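Local atomic coordinates of tryptophan--tRNA ligase (Pyrococcus horikoshii, PDB entry 3JXE), a protein that catalyses the ATP-dependent attachment of L-tryptophan to tRNA(Trp), releasing AMP and diphosphate. Residues F145-F158 / K363-W375. Sequence-based numbering, arbitrary orientation.
Sequences FDPDKTFIFQNSEF and KFKYTGKLAQEMW
F151 and F158 both set CG anti to the backbone N (chi1 -180° and -177°), which carries their rings from the strand 150-154 and the loop after it to W375 of the helix 369-375. Both turn an edge to the face of W375, F158 at the six-membered ring (planes at 79°) and F151, offset, at the five-membered ring. Flat, broad tryptophan suits this place because it receives two phenylalanines and still has an N-H to give: NE1 bonds K365 O at 2.8 Å, the oxygen lying near the indole plane. M374 CB sits over one face of F151 as a CH-pi contact, and small A371 lets F151 CD2 come within 3.6 Å of its CB. Replacing W375 by an alanine is likely to open a gap beside both phenylalanine rings and leave K365 O without its indole donor. K365, bent at chi2 and chi3, passes its aliphatic part along I152 O and brings NZ to E157 OE1 at 2.9 Å, a salt bridge on the syn side of OE1, tilted out of the carboxylate plane; Y366 OH probably meets the other oxygen, whose position is less certain. The last turn of helix 332-367 is widened, with G368 N bonded to K363 O, and F364 O accepts the N-H of I152 in a nearly straight bond of 3.0 Å. The F364 ring reaches T150 and F145 O with its edge. G368 is the N-cap of helix 369-375, where a side chain would probably crowd P147 O and K363 O. Strand 150-154 borders the class I Rossmann sheet, bonded through F151 and F153 to strand 108-112, while I152 packs on helix 126-141, T150 OG1 bonds Q101 of helix 88-104, and I379 of the second subunit lies against W375.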
loop_
_atom_site.group_PDB
_atom_site.type_symbol
_atom_site.label_atom_id
_atom_site.label_comp_id
_atom_site.label_asym_id
_atom_site.label_seq_id
_atom_site.Cartn_x
_atom_site.Cartn_y
_atom_site.Cartn_z
ATOM N N PHE B 145 -9.815 21.062 17.315
ATOM C CA PHE B 145 -8.582 21.430 16.618
ATOM C C PHE B 145 -8.850 22.564 15.630
ATOM O O PHE B 145 -10.001 22.804 15.254
ATOM C CB PHE B 145 -8.001 20.223 15.875
ATOM C CG PHE B 145 -7.677 19.053 16.764
ATOM C CD1 PHE B 145 -8.506 17.939 16.795
ATOM C CD2 PHE B 145 -6.542 19.064 17.568
ATOM C CE1 PHE B 145 -8.209 16.854 17.613
ATOM C CE2 PHE B 145 -6.238 17.980 18.389
ATOM C CZ PHE B 145 -7.075 16.877 18.412
ATOM N N ASP B 146 -7.786 23.254 15.213
ATOM C CA ASP B 146 -7.884 24.320 14.212
ATOM C C ASP B 146 -8.446 23.759 12.904
ATOM O O ASP B 146 -7.845 22.868 12.308
ATOM C CB ASP B 146 -6.512 24.965 13.976
ATOM C CG ASP B 146 -6.595 26.274 13.190
ATOM O OD1 ASP B 146 -7.301 26.334 12.155
ATOM O OD2 ASP B 146 -5.925 27.248 13.602
ATOM N N PRO B 147 -9.604 24.283 12.457
ATOM C CA PRO B 147 -10.309 23.743 11.287
ATOM C C PRO B 147 -9.582 23.982 9.962
ATOM O O PRO B 147 -10.011 23.472 8.925
ATOM C CB PRO B 147 -11.647 24.500 11.295
ATOM C CG PRO B 147 -11.727 25.181 12.629
ATOM C CD PRO B 147 -10.320 25.432 13.037
ATOM N N ASP B 148 -8.494 24.745 10.004
ATOM C CA ASP B 148 -7.742 25.087 8.800
ATOM C C ASP B 148 -6.288 24.621 8.855
ATOM O O ASP B 148 -5.579 24.648 7.845
ATOM C CB ASP B 148 -7.817 26.595 8.547
ATOM C CG ASP B 148 -9.216 27.056 8.163
ATOM O OD1 ASP B 148 -9.924 26.316 7.435
ATOM O OD2 ASP B 148 -9.607 28.166 8.589
ATOM N N LYS B 149 -5.853 24.191 10.035
ATOM C CA LYS B 149 -4.504 23.663 10.214
ATOM C C LYS B 149 -4.512 22.215 10.716
ATOM O O LYS B 149 -3.591 21.785 11.415
ATOM C CB LYS B 149 -3.687 24.572 11.138
ATOM C CG LYS B 149 -3.282 25.893 10.489
ATOM C CD LYS B 149 -2.182 26.610 11.266
ATOM C CE LYS B 149 -2.731 27.346 12.482
ATOM N NZ LYS B 149 -1.738 28.309 13.032
ATOM N N THR B 150 -5.553 21.468 10.346
ATOM C CA THR B 150 -5.677 20.059 10.721
ATOM C C THR B 150 -6.257 19.232 9.574
ATOM O O THR B 150 -7.249 19.617 8.956
ATOM C CB THR B 150 -6.532 19.869 12.006
ATOM O OG1 THR B 150 -6.029 20.710 13.054
ATOM C CG2 THR B 150 -6.496 18.419 12.480
ATOM N N PHE B 151 -5.617 18.099 9.297
ATOM C CA PHE B 151 -6.082 17.162 8.282
ATOM C C PHE B 151 -6.285 15.779 8.893
ATOM O O PHE B 151 -5.341 15.156 9.384
ATOM C CB PHE B 151 -5.094 17.109 7.109
ATOM C CG PHE B 151 -5.494 16.165 5.998
ATOM C CD1 PHE B 151 -4.556 15.309 5.435
ATOM C CD2 PHE B 151 -6.798 16.140 5.512
ATOM C CE1 PHE B 151 -4.908 14.441 4.402
ATOM C CE2 PHE B 151 -7.161 15.273 4.482
ATOM C CZ PHE B 151 -6.214 14.424 3.925
ATOM N N ILE B 152 -7.532 15.322 8.875
ATOM C CA ILE B 152 -7.880 13.989 9.353
ATOM C C ILE B 152 -8.213 13.117 8.150
ATOM O O ILE B 152 -9.141 13.412 7.394
ATOM C CB ILE B 152 -9.067 14.019 10.349
ATOM C CG1 ILE B 152 -8.740 14.923 11.546
ATOM C CG2 ILE B 152 -9.404 12.606 10.818
ATOM C CD1 ILE B 152 -9.926 15.238 12.445
ATOM N N PHE B 153 -7.440 12.051 7.973
ATOM C CA PHE B 153 -7.601 11.169 6.823
ATOM C C PHE B 153 -7.686 9.698 7.214
ATOM O O PHE B 153 -7.281 9.300 8.311
ATOM C CB PHE B 153 -6.475 11.390 5.808
ATOM C CG PHE B 153 -5.116 10.982 6.303
ATOM C CD1 PHE B 153 -4.581 9.746 5.957
ATOM C CD2 PHE B 153 -4.366 11.836 7.107
ATOM C CE1 PHE B 153 -3.327 9.363 6.410
ATOM C CE2 PHE B 153 -3.109 11.461 7.565
ATOM C CZ PHE B 153 -2.587 10.224 7.213
ATOM N N GLN B 154 -8.205 8.902 6.287
ATOM C CA GLN B 154 -8.370 7.472 6.462
ATOM C C GLN B 154 -7.509 6.788 5.406
ATOM O O GLN B 154 -7.624 7.095 4.218
ATOM C CB GLN B 154 -9.835 7.128 6.235
ATOM C CG GLN B 154 -10.483 6.304 7.317
ATOM C CD GLN B 154 -11.986 6.241 7.141
ATOM O OE1 GLN B 154 -12.681 7.246 7.290
ATOM N NE2 GLN B 154 -12.497 5.057 6.823
ATOM N N ASN B 155 -6.647 5.868 5.833
ATOM C CA ASN B 155 -5.696 5.217 4.922
ATOM C C ASN B 155 -6.328 4.570 3.689
ATOM O O ASN B 155 -5.714 4.536 2.622
ATOM C CB ASN B 155 -4.845 4.187 5.666
ATOM C CG ASN B 155 -3.829 4.821 6.598
ATOM O OD1 ASN B 155 -3.392 5.956 6.393
ATOM N ND2 ASN B 155 -3.438 4.081 7.632
ATOM N N SER B 156 -7.549 4.065 3.844
ATOM C CA SER B 156 -8.280 3.428 2.748
ATOM C C SER B 156 -8.875 4.447 1.774
ATOM O O SER B 156 -9.231 4.109 0.644
ATOM C CB SER B 156 -9.390 2.531 3.305
ATOM O OG SER B 156 -10.393 3.294 3.954
ATOM N N GLU B 157 -8.976 5.694 2.221
ATOM C CA GLU B 157 -9.638 6.746 1.461
ATOM C C GLU B 157 -8.620 7.711 0.861
ATOM O O GLU B 157 -8.596 7.921 -0.352
ATOM C CB GLU B 157 -10.607 7.486 2.378
ATOM C CG GLU B 157 -11.555 8.435 1.689
ATOM C CD GLU B 157 -12.272 9.308 2.687
ATOM O OE1 GLU B 157 -11.600 9.854 3.590
ATOM O OE2 GLU B 157 -13.508 9.441 2.577
ATOM N N PHE B 158 -7.793 8.301 1.720
ATOM C CA PHE B 158 -6.662 9.107 1.283
ATOM C C PHE B 158 -5.500 8.157 1.010
ATOM O O PHE B 158 -4.512 8.129 1.748
ATOM C CB PHE B 158 -6.304 10.150 2.350
ATOM C CG PHE B 158 -5.192 11.087 1.951
ATOM C CD1 PHE B 158 -3.952 11.025 2.587
ATOM C CD2 PHE B 158 -5.384 12.038 0.949
ATOM C CE1 PHE B 158 -2.918 11.892 2.228
ATOM C CE2 PHE B 158 -4.358 12.909 0.582
ATOM C CZ PHE B 158 -3.123 12.838 1.225
ATOM N N LYS B 363 -15.265 19.290 6.828
ATOM C CA LYS B 363 -14.236 20.325 6.895
ATOM C C LYS B 363 -12.862 19.738 7.241
ATOM O O LYS B 363 -11.880 20.002 6.543
ATOM C CB LYS B 363 -14.641 21.405 7.907
ATOM C CG LYS B 363 -13.869 22.711 7.795
ATOM C CD LYS B 363 -14.568 23.830 8.561
ATOM C CE LYS B 363 -13.830 25.161 8.431
ATOM N NZ LYS B 363 -13.797 25.679 7.030
ATOM N N PHE B 364 -12.804 18.934 8.302
ATOM C CA PHE B 364 -11.549 18.325 8.760
ATOM C C PHE B 364 -11.000 17.245 7.824
ATOM O O PHE B 364 -9.810 16.926 7.872
ATOM C CB PHE B 364 -11.709 17.754 10.170
ATOM C CG PHE B 364 -11.667 18.791 11.255
ATOM C CD1 PHE B 364 -10.449 19.272 11.727
ATOM C CD2 PHE B 364 -12.843 19.280 11.814
ATOM C CE1 PHE B 364 -10.404 20.233 12.736
ATOM C CE2 PHE B 364 -12.811 20.239 12.822
ATOM C CZ PHE B 364 -11.587 20.717 13.285
ATOM N N LYS B 365 -11.862 16.690 6.975
ATOM C CA LYS B 365 -11.455 15.626 6.063
ATOM C C LYS B 365 -11.228 16.084 4.624
ATOM O O LYS B 365 -10.416 15.491 3.914
ATOM C CB LYS B 365 -12.464 14.473 6.076
ATOM C CG LYS B 365 -12.538 13.710 7.393
ATOM C CD LYS B 365 -12.474 12.201 7.177
ATOM C CE LYS B 365 -13.667 11.669 6.395
ATOM N NZ LYS B 365 -13.377 10.311 5.851
ATOM N N TYR B 366 -11.945 17.125 4.195
ATOM C CA TYR B 366 -11.927 17.541 2.787
ATOM C C TYR B 366 -11.840 19.051 2.557
ATOM O O TYR B 366 -10.923 19.530 1.886
ATOM C CB TYR B 366 -13.165 17.009 2.050
ATOM C CG TYR B 366 -13.552 15.587 2.379
ATOM C CD1 TYR B 366 -14.683 15.316 3.153
ATOM C CD2 TYR B 366 -12.796 14.513 1.911
ATOM C CE1 TYR B 366 -15.048 14.007 3.452
ATOM C CE2 TYR B 366 -13.149 13.205 2.209
ATOM C CZ TYR B 366 -14.275 12.958 2.974
ATOM O OH TYR B 366 -14.623 11.660 3.259
ATOM N N THR B 367 -12.802 19.787 3.111
ATOM C CA THR B 367 -13.042 21.188 2.751
ATOM C C THR B 367 -12.046 22.176 3.367
ATOM O O THR B 367 -11.738 23.204 2.760
ATOM C CB THR B 367 -14.489 21.606 3.110
ATOM O OG1 THR B 367 -15.404 20.616 2.624
ATOM C CG2 THR B 367 -14.848 22.961 2.495
ATOM N N GLY B 368 -11.547 21.854 4.559
ATOM C CA GLY B 368 -10.632 22.728 5.298
ATOM C C GLY B 368 -9.400 23.161 4.528
ATOM O O GLY B 368 -9.026 22.537 3.535
ATOM N N LYS B 369 -8.772 24.234 5.001
ATOM C CA LYS B 369 -7.611 24.835 4.343
ATOM C C LYS B 369 -6.495 23.816 4.093
ATOM O O LYS B 369 -5.986 23.713 2.975
ATOM C CB LYS B 369 -7.095 26.020 5.167
ATOM C CG LYS B 369 -6.376 27.105 4.378
ATOM C CD LYS B 369 -4.857 26.934 4.437
ATOM C CE LYS B 369 -4.138 28.204 3.996
ATOM N NZ LYS B 369 -4.477 28.602 2.597
ATOM N N LEU B 370 -6.134 23.063 5.132
ATOM C CA LEU B 370 -5.110 22.025 5.023
ATOM C C LEU B 370 -5.641 20.828 4.238
ATOM O O LEU B 370 -4.974 20.323 3.336
ATOM C CB LEU B 370 -4.644 21.576 6.412
ATOM C CG LEU B 370 -3.162 21.260 6.667
ATOM C CD1 LEU B 370 -3.007 20.570 8.013
ATOM C CD2 LEU B 370 -2.527 20.414 5.577
ATOM N N ALA B 371 -6.848 20.386 4.589
ATOM C CA ALA B 371 -7.486 19.238 3.946
ATOM C C ALA B 371 -7.599 19.396 2.430
ATOM O O ALA B 371 -7.380 18.439 1.684
ATOM C CB ALA B 371 -8.853 18.976 4.566
ATOM N N GLN B 372 -7.935 20.608 1.987
ATOM C CA GLN B 372 -8.061 20.922 0.563
ATOM C C GLN B 372 -6.703 20.889 -0.132
ATOM O O GLN B 372 -6.595 20.405 -1.259
ATOM C CB GLN B 372 -8.729 22.288 0.363
ATOM C CG GLN B 372 -9.254 22.542 -1.052
ATOM C CD GLN B 372 -10.517 21.756 -1.369
ATOM O OE1 GLN B 372 -11.438 21.682 -0.556
ATOM N NE2 GLN B 372 -10.566 21.172 -2.562
ATOM N N GLU B 373 -5.679 21.405 0.546
ATOM C CA GLU B 373 -4.311 21.393 0.031
ATOM C C GLU B 373 -3.844 19.973 -0.255
ATOM O O GLU B 373 -3.311 19.691 -1.330
ATOM C CB GLU B 373 -3.350 22.048 1.025
ATOM C CG GLU B 373 -3.349 23.568 1.012
ATOM C CD GLU B 373 -2.380 24.161 2.026
ATOM O OE1 GLU B 373 -1.304 23.563 2.256
ATOM O OE2 GLU B 373 -2.694 25.231 2.592
ATOM N N MET B 374 -4.062 19.085 0.714
ATOM C CA MET B 374 -3.614 17.698 0.627
ATOM C C MET B 374 -4.400 16.895 -0.401
ATOM O O MET B 374 -3.832 16.055 -1.097
ATOM C CB MET B 374 -3.667 17.025 2.002
ATOM C CG MET B 374 -2.707 17.640 3.013
ATOM S SD MET B 374 -0.989 17.484 2.490
ATOM C CE MET B 374 -0.316 19.067 2.981
ATOM N N TRP B 375 -5.699 17.161 -0.504
ATOM C CA TRP B 375 -6.540 16.471 -1.481
ATOM C C TRP B 375 -6.268 16.900 -2.921
ATOM O O TRP B 375 -6.632 16.191 -3.864
ATOM C CB TRP B 375 -8.025 16.589 -1.130
ATOM C CG TRP B 375 -8.478 15.509 -0.199
ATOM C CD1 TRP B 375 -8.851 15.654 1.103
ATOM C CD2 TRP B 375 -8.581 14.110 -0.495
ATOM N NE1 TRP B 375 -9.192 14.434 1.636
ATOM C CE2 TRP B 375 -9.034 13.469 0.679
ATOM C CE3 TRP B 375 -8.338 13.335 -1.637
ATOM C CZ2 TRP B 375 -9.250 12.090 0.744
ATOM C CZ3 TRP B 375 -8.555 11.963 -1.571
ATOM C CH2 TRP B 375 -9.006 11.356 -0.387
#